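Local coordinates for cellulosomal scaffoldin adaptor protein B (Acetivibrio cellulolyticus, PDB 3FNK), which probably takes part in cellulosome assembly, this chain being the second type II cohesin module of the scaffoldin, a dockerin-binding module, at residues 14-19 against 170-175; 26-31 against 120-125; 44-49 against 135-140. All blocks are in the same frame, centred on the assembly; numbering follows the deposited sequence. Where two conformers were deposited one is given.

Contact 1: 14-19 against 170-175; sequences MGYDKN and GEINSA
N19 and I172 mark the closest approach of the two backbones, 5.1 Å from CA to CA, where the turn leaving strand 11-16 runs into the loop that follows strand 165-167. One backbone hydrogen bond ties them: N173 N gives its hydrogen to N19 O at 2.7 Å, nearly along the C=O axis and with an N-H...O angle of 160°. The same oxygen also takes a CA-H...O contact from I172 CA.

The side-chain part of the contact is Y16 against I172. The ring of Y16 carries I172 CD1 over one face, 3.9 Å from the ring centroid and 22° off its normal, a CH-pi contact shifted toward the rim near CZ. I172 CG1 lies at a similar height but outside the ring on the CE2 side, 3.6 Å from Y16 CE2. CD1 stands anti to CA (chi2 176°), which puts it over the ring. At the ring edge, in its plane, G170 O lies 3.3 Å from Y16 CE2. Both G170 O and Y16 OH are buried here without a polar partner in the model.

In the cohesin beta barrel, strand 11-16 runs parallel to strand 165-167, so the first strand and the last lie together; this contact continues that closure from the end of strand 11-16 into the turn after it, and in the loop after 165-167. The backbone of G170 turns with positive phi, at angles where a CB would jam against the preceding carbonyl oxygen. N173 also has positive phi; in the conformer given its OD1 accepts from A21 N, a link less certain because N173 has two conformers. Further out, S174 OG donates to E171 OE2 at 2.6 Å, meeting the anti lone pair of that carboxylate oxygen and spanning I172 and N173.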
# COMPACT_ATOMS: atom_id res chain seq x y z
N MET A 14 -1.81 6.20 -1.91
CA MET A 14 -1.72 5.39 -3.14
C MET A 14 -1.74 6.28 -4.39
O MET A 14 -2.65 7.11 -4.51
CB MET A 14 -2.90 4.42 -3.17
CG MET A 14 -2.76 3.28 -4.16
SD MET A 14 -4.24 2.27 -4.12
CE MET A 14 -4.21 1.70 -2.41
N GLY A 15 -0.77 6.12 -5.29
CA GLY A 15 -0.81 6.75 -6.63
C GLY A 15 -1.04 5.74 -7.77
O GLY A 15 -0.60 4.58 -7.66
N TYR A 16 -1.75 6.16 -8.82
CA TYR A 16 -1.98 5.35 -10.04
C TYR A 16 -1.08 5.76 -11.16
O TYR A 16 -0.80 6.94 -11.33
CB TYR A 16 -3.40 5.48 -10.55
CG TYR A 16 -4.44 5.12 -9.54
CD1 TYR A 16 -4.33 3.95 -8.80
CD2 TYR A 16 -5.55 5.96 -9.32
CE1 TYR A 16 -5.28 3.62 -7.85
CE2 TYR A 16 -6.53 5.62 -8.37
CZ TYR A 16 -6.38 4.45 -7.64
OH TYR A 16 -7.31 4.07 -6.69
N ASP A 17 -0.63 4.81 -11.97
CA ASP A 17 0.09 5.20 -13.16
C ASP A 17 -0.87 5.76 -14.21
O ASP A 17 -0.44 6.45 -15.11
CB ASP A 17 1.04 4.11 -13.68
CG ASP A 17 0.32 2.89 -14.25
OD1 ASP A 17 -0.90 2.72 -14.11
OD2 ASP A 17 1.04 2.08 -14.87
N LYS A 18 -2.17 5.48 -14.06
CA LYS A 18 -3.24 6.08 -14.85
C LYS A 18 -4.58 6.06 -14.13
O LYS A 18 -4.88 5.15 -13.34
CB LYS A 18 -3.36 5.43 -16.24
CG LYS A 18 -4.08 4.08 -16.24
CD LYS A 18 -3.71 3.25 -17.46
CE LYS A 18 -2.22 2.98 -17.48
NZ LYS A 18 -1.96 1.66 -18.10
N ASN A 19 -5.39 7.07 -14.46
CA ASN A 19 -6.72 7.33 -13.90
C ASN A 19 -7.83 6.65 -14.68
O ASN A 19 -8.95 6.42 -14.18
CB ASN A 19 -6.96 8.86 -13.90
CG ASN A 19 -6.09 9.62 -14.97
OD1 ASN A 19 -5.56 9.02 -15.93
ND2 ASN A 19 -5.94 10.93 -14.77
N GLY A 170 -8.27 8.61 -5.01
CA GLY A 170 -9.09 9.26 -6.06
C GLY A 170 -9.64 8.29 -7.11
O GLY A 170 -9.18 7.15 -7.22
N GLU A 171 -10.62 8.76 -7.88
CA GLU A 171 -11.48 7.87 -8.68
C GLU A 171 -10.79 7.27 -9.90
O GLU A 171 -9.85 7.84 -10.45
CB GLU A 171 -12.78 8.58 -9.05
CG GLU A 171 -13.95 7.63 -9.36
CD GLU A 171 -15.30 8.32 -9.32
OE1 GLU A 171 -16.17 7.90 -8.51
OE2 GLU A 171 -15.49 9.28 -10.08
N ILE A 172 -11.26 6.08 -10.29
CA ILE A 172 -10.77 5.41 -11.49
C ILE A 172 -11.87 5.43 -12.54
O ILE A 172 -13.07 5.24 -12.21
CB ILE A 172 -10.25 3.98 -11.21
CG1 ILE A 172 -8.88 4.05 -10.52
CG2 ILE A 172 -10.08 3.16 -12.50
CD1 ILE A 172 -8.28 2.68 -10.10
N ASN A 173 -11.48 5.67 -13.79
CA ASN A 173 -12.42 5.84 -14.91
C ASN A 173 -13.63 6.66 -14.50
O ASN A 173 -14.76 6.15 -14.44
CB ASN A 173 -12.85 4.48 -15.48
CG ASN A 173 -11.78 3.83 -16.35
OD1 ASN A 173 -11.02 4.51 -17.03
ND2 ASN A 173 -11.73 2.51 -16.33
N SER A 174 -13.39 7.94 -14.17
CA SER A 174 -14.45 8.82 -13.69
C SER A 174 -15.43 9.13 -14.79
O SER A 174 -15.01 9.40 -15.92
CB SER A 174 -13.86 10.13 -13.17
OG SER A 174 -13.73 10.08 -11.77
N ALA A 175 -16.72 9.07 -14.47
CA ALA A 175 -17.77 9.41 -15.42
C ALA A 175 -17.68 10.90 -15.75
O ALA A 175 -18.13 11.73 -14.95
CB ALA A 175 -19.13 9.06 -14.84

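Contact 2: 26-31 against 120-125; sequences IIKATV and LAVVGF
V31 O receives L120 N at 2.8 Å and, more weakly, A121 N at 3.5 Å, so two consecutive residues face one: a classic beta bulge at the V31 side of an otherwise regular antiparallel ladder in these segments. V31 N returns a bond to A121 O at 2.7 Å. From there A29 and V123 exchange a pair of N-H...O bonds, and I27 and F125 another, making these the hydrogen-bonded pairs. K28 with G124 and T30 with V122 are the non-hydrogen-bonded pairs between them, where CA-H...O contacts fill in, such as T30 CA to A121 O. The strands run 153° apart in direction, in the mixed sheet of the cohesin beta barrel, and strand 11-16 lines the other edge of 26-31.

The side chains of I27, A29, V31, A121, V123 and F125 turn to the buried face. There the F125 ring takes A29 CB at its edge, in the ring plane, 3.9 Å from CD1, while V123 CG1 lies over one face toward the rim. The ring of Y48, just after strand 39-47 of the other sheet, also meets that of F125. At the bulge the side chains of V31 and L120 cross at a slant, CG1 of V31 4.1 Å from CD1 of L120, and L120 packs on F39 and Y42.

On the face bearing K28, T30 and V122, contacts are lighter. K28 CG sits between the backbone N and the carbonyl carbon (chi1 62°), and the bent chain leads NZ away to P58 O. Its CB stays behind, 3.9 Å from V122 CG1, and V122 CG2 lies 4.0 Å from T30 OG1.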
# COMPACT_ATOMS: atom_id res chain seq x y z
N ILE A 26 -4.55 -3.07 -17.14
CA ILE A 26 -4.07 -3.02 -15.75
C ILE A 26 -3.57 -1.62 -15.37
O ILE A 26 -2.77 -1.00 -16.10
CB ILE A 26 -2.94 -4.05 -15.44
CG1 ILE A 26 -1.68 -3.75 -16.28
CG2 ILE A 26 -3.42 -5.49 -15.66
CD1 ILE A 26 -0.40 -3.77 -15.47
N ILE A 27 -4.05 -1.13 -14.24
CA ILE A 27 -3.53 0.09 -13.61
C ILE A 27 -2.64 -0.38 -12.45
O ILE A 27 -3.09 -1.21 -11.63
CB ILE A 27 -4.65 0.95 -13.03
CG1 ILE A 27 -5.65 1.35 -14.14
CG2 ILE A 27 -4.08 2.18 -12.33
CD1 ILE A 27 -7.05 1.62 -13.62
N LYS A 28 -1.41 0.13 -12.37
CA LYS A 28 -0.64 -0.10 -11.16
C LYS A 28 -0.81 0.96 -10.07
O LYS A 28 -0.62 2.17 -10.31
CB LYS A 28 0.82 -0.45 -11.42
CG LYS A 28 1.66 0.55 -12.11
CD LYS A 28 2.71 -0.20 -12.96
CE LYS A 28 2.00 -1.08 -13.98
NZ LYS A 28 2.88 -2.06 -14.71
N ALA A 29 -1.21 0.47 -8.90
CA ALA A 29 -1.43 1.28 -7.71
C ALA A 29 -0.23 1.09 -6.81
O ALA A 29 0.14 -0.05 -6.49
CB ALA A 29 -2.70 0.85 -7.02
N THR A 30 0.42 2.21 -6.45
CA THR A 30 1.65 2.23 -5.65
C THR A 30 1.36 2.86 -4.28
O THR A 30 0.87 4.00 -4.20
CB THR A 30 2.75 3.01 -6.33
OG1 THR A 30 3.05 2.42 -7.60
CG2 THR A 30 4.01 3.03 -5.49
N VAL A 31 1.65 2.11 -3.21
CA VAL A 31 1.50 2.60 -1.83
C VAL A 31 2.85 3.25 -1.57
O VAL A 31 3.88 2.67 -1.86
CB VAL A 31 1.22 1.44 -0.81
CG1 VAL A 31 1.23 1.95 0.65
CG2 VAL A 31 -0.10 0.75 -1.12
N LEU A 120 6.38 1.73 -1.15
CA LEU A 120 6.29 0.59 -0.24
C LEU A 120 5.87 -0.70 -0.92
O LEU A 120 6.26 -1.78 -0.50
CB LEU A 120 5.29 0.88 0.90
CG LEU A 120 5.58 2.06 1.84
CD1 LEU A 120 4.62 1.98 3.00
CD2 LEU A 120 7.02 2.05 2.34
N ALA A 121 5.04 -0.58 -1.95
CA ALA A 121 4.31 -1.71 -2.47
C ALA A 121 3.54 -1.32 -3.73
O ALA A 121 2.93 -0.21 -3.82
CB ALA A 121 3.35 -2.22 -1.42
N VAL A 122 3.56 -2.25 -4.68
CA VAL A 122 2.82 -2.09 -5.92
C VAL A 122 1.88 -3.27 -6.11
O VAL A 122 2.26 -4.44 -6.00
CB VAL A 122 3.75 -1.98 -7.14
CG1 VAL A 122 2.94 -1.55 -8.38
CG2 VAL A 122 4.88 -1.02 -6.89
N VAL A 123 0.62 -2.93 -6.36
CA VAL A 123 -0.40 -3.87 -6.66
C VAL A 123 -0.97 -3.50 -8.04
O VAL A 123 -0.90 -2.34 -8.45
CB VAL A 123 -1.46 -3.78 -5.57
CG1 VAL A 123 -2.64 -4.63 -5.88
CG2 VAL A 123 -0.83 -4.19 -4.22
N GLY A 124 -1.53 -4.48 -8.75
CA GLY A 124 -2.16 -4.27 -10.06
C GLY A 124 -3.67 -4.33 -9.92
O GLY A 124 -4.20 -5.06 -9.08
N PHE A 125 -4.36 -3.52 -10.71
CA PHE A 125 -5.82 -3.59 -10.76
C PHE A 125 -6.24 -3.67 -12.23
O PHE A 125 -6.07 -2.70 -12.99
CB PHE A 125 -6.46 -2.39 -10.07
CG PHE A 125 -6.45 -2.46 -8.55
CD1 PHE A 125 -5.66 -1.59 -7.81
CD2 PHE A 125 -7.23 -3.40 -7.88
CE1 PHE A 125 -5.66 -1.66 -6.41
CE2 PHE A 125 -7.21 -3.49 -6.49
CZ PHE A 125 -6.44 -2.62 -5.74

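Contact 3: 44-49 against 135-140; sequences VNIKYD and VVFEDS
N45 grips E138 twice. Its carboxamide ND2 donates to E138 O at 2.9 Å, the acceptor lying only 8° out of the amide plane, and its backbone O takes E138 N at 3.1 Å, the donor tilted out of the carbonyl plane. CG stands anti to the backbone N (chi1 -164°), on the carbonyl side, and the turn about CB-CG (chi2 66°) sets the amide plane, with ND2 directed at E138 O; a side chain thus prolongs the pairing just past the end of strand 136-137. Before it the ladder is regular: K47 N donates to V136 O at 2.7 Å and V136 N to K47 O at 3.0 Å, while I46 and F137 form the non-hydrogen-bonded pair.

On the buried side, I46 CG2 touches V135 CG1 at 3.6 Å, and I46 CG1 runs beside the F137 ring, 4.1 Å from CD2. V44 CB meets the same ring near CE2. On the opposite side, K47 and E138 lie alongside one another, CD of K47 3.4 Å from OE2 of E138. The contact is through the lysine's methylenes; NZ bends off to E93 O. A water donates to E138 OE2 and D139 O and weakly accepts from N45 ND2.

In a second shell, N97 ND2 bonds N45 OD1, consistent with the amide orientation that gives ND2 to E138 O, and Q168 OE1 takes F137 N. Strand 39-47 pairs with 136-137, 95-102 and 150-154 in the antiparallel sheet of the cohesin barrel, while I12 and M14 of strand 11-16 cover V44, I46 and F137 from the other sheet.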
# COMPACT_ATOMS: atom_id res chain seq x y z
N VAL A 44 -1.32 -2.33 5.69
CA VAL A 44 -2.45 -1.57 5.12
C VAL A 44 -3.57 -2.45 4.66
O VAL A 44 -3.34 -3.53 4.15
CB VAL A 44 -2.02 -0.69 3.91
CG1 VAL A 44 -1.05 0.38 4.35
CG2 VAL A 44 -1.42 -1.54 2.79
N ASN A 45 -4.80 -1.96 4.81
CA ASN A 45 -6.00 -2.69 4.42
C ASN A 45 -6.67 -1.87 3.29
O ASN A 45 -6.93 -0.67 3.44
CB ASN A 45 -6.92 -2.81 5.63
CG ASN A 45 -7.99 -3.84 5.45
OD1 ASN A 45 -7.71 -5.04 5.34
ND2 ASN A 45 -9.25 -3.39 5.42
N ILE A 46 -6.87 -2.51 2.15
CA ILE A 46 -7.27 -1.86 0.93
C ILE A 46 -8.63 -2.42 0.50
O ILE A 46 -8.84 -3.66 0.53
CB ILE A 46 -6.19 -2.04 -0.16
CG1 ILE A 46 -4.92 -1.32 0.27
CG2 ILE A 46 -6.65 -1.51 -1.51
CD1 ILE A 46 -3.77 -1.57 -0.64
N LYS A 47 -9.56 -1.52 0.15
CA LYS A 47 -10.89 -1.91 -0.28
C LYS A 47 -11.09 -1.54 -1.73
O LYS A 47 -10.75 -0.42 -2.14
CB LYS A 47 -11.94 -1.25 0.61
CG LYS A 47 -13.37 -1.74 0.38
CD LYS A 47 -13.69 -3.04 1.10
CE LYS A 47 -14.98 -3.69 0.54
NZ LYS A 47 -14.93 -3.88 -0.95
N TYR A 48 -11.59 -2.48 -2.53
CA TYR A 48 -11.88 -2.20 -3.95
C TYR A 48 -13.13 -2.96 -4.38
O TYR A 48 -13.64 -3.82 -3.62
CB TYR A 48 -10.71 -2.57 -4.84
CG TYR A 48 -10.38 -4.07 -4.82
CD1 TYR A 48 -10.74 -4.91 -5.90
CD2 TYR A 48 -9.74 -4.66 -3.71
CE1 TYR A 48 -10.45 -6.29 -5.88
CE2 TYR A 48 -9.45 -6.02 -3.68
CZ TYR A 48 -9.80 -6.84 -4.77
OH TYR A 48 -9.50 -8.19 -4.71
N ASP A 49 -13.63 -2.62 -5.57
CA ASP A 49 -14.86 -3.24 -6.08
C ASP A 49 -14.46 -4.42 -6.96
O ASP A 49 -14.03 -4.22 -8.10
CB ASP A 49 -15.71 -2.24 -6.89
CG ASP A 49 -17.15 -2.75 -7.15
OD1 ASP A 49 -17.43 -3.99 -7.08
OD2 ASP A 49 -18.02 -1.89 -7.42
N VAL A 135 -10.82 3.02 -5.07
CA VAL A 135 -10.08 2.17 -4.14
C VAL A 135 -9.78 3.01 -2.90
O VAL A 135 -9.38 4.17 -3.03
CB VAL A 135 -8.79 1.70 -4.82
CG1 VAL A 135 -7.87 0.96 -3.85
CG2 VAL A 135 -9.15 0.82 -6.02
N VAL A 136 -10.00 2.45 -1.70
CA VAL A 136 -9.71 3.16 -0.46
C VAL A 136 -8.84 2.35 0.53
O VAL A 136 -8.85 1.10 0.51
CB VAL A 136 -10.99 3.68 0.24
CG1 VAL A 136 -11.74 4.73 -0.67
CG2 VAL A 136 -11.92 2.55 0.65
N PHE A 137 -8.07 3.07 1.36
CA PHE A 137 -7.54 2.53 2.61
C PHE A 137 -8.71 2.57 3.55
O PHE A 137 -9.39 3.59 3.67
CB PHE A 137 -6.38 3.37 3.19
CG PHE A 137 -5.15 3.41 2.31
CD1 PHE A 137 -4.88 4.53 1.55
CD2 PHE A 137 -4.30 2.29 2.20
CE1 PHE A 137 -3.74 4.58 0.71
CE2 PHE A 137 -3.18 2.30 1.37
CZ PHE A 137 -2.89 3.47 0.62
N GLU A 138 -8.94 1.48 4.25
CA GLU A 138 -10.11 1.41 5.05
C GLU A 138 -9.89 0.51 6.25
O GLU A 138 -9.32 -0.56 6.12
CB GLU A 138 -11.23 0.85 4.16
CG GLU A 138 -12.44 0.44 4.87
CD GLU A 138 -13.48 -0.05 3.92
OE1 GLU A 138 -13.94 0.77 3.08
OE2 GLU A 138 -13.83 -1.26 3.99
N ASP A 139 -10.34 0.96 7.41
CA ASP A 139 -10.17 0.12 8.58
C ASP A 139 -10.86 -1.22 8.46
O ASP A 139 -11.80 -1.42 7.66
CB ASP A 139 -10.50 0.83 9.89
CG ASP A 139 -9.29 0.97 10.77
OD1 ASP A 139 -8.21 0.54 10.32
OD2 ASP A 139 -9.39 1.50 11.89
N SER A 140 -10.31 -2.17 9.21
CA SER A 140 -10.76 -3.54 9.25
C SER A 140 -11.08 -3.92 10.68
O SER A 140 -10.49 -3.34 11.62
CB SER A 140 -9.65 -4.45 8.72
OG SER A 140 -9.73 -5.75 9.28
O HOH W 1 -12.51 -3.56 5.63
O HOH W 2 -8.66 -7.12 6.44

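Along the chain the segments come in the order 14-19, 26-31, 44-49, 120-125, 135-140, 170-175, so contact 1 encloses the other two, and contacts 2 and 3 interleave. Contact 2 and the strand of contact 1 belong to one sheet, where 11-16 and 26-34 are neighbours; their centres lie about 11 Å apart. Contact 3 belongs to the facing sheet, its centre about 13 Å from that of contact 2 and 15 Å from that of contact 1. Y16 packs on V135 between contacts 1 and 3, and V31 on F137 between contacts 2 and 3. The barrel of this dockerin-binding module is therefore held by pairings between residues distant in sequence and by a common core.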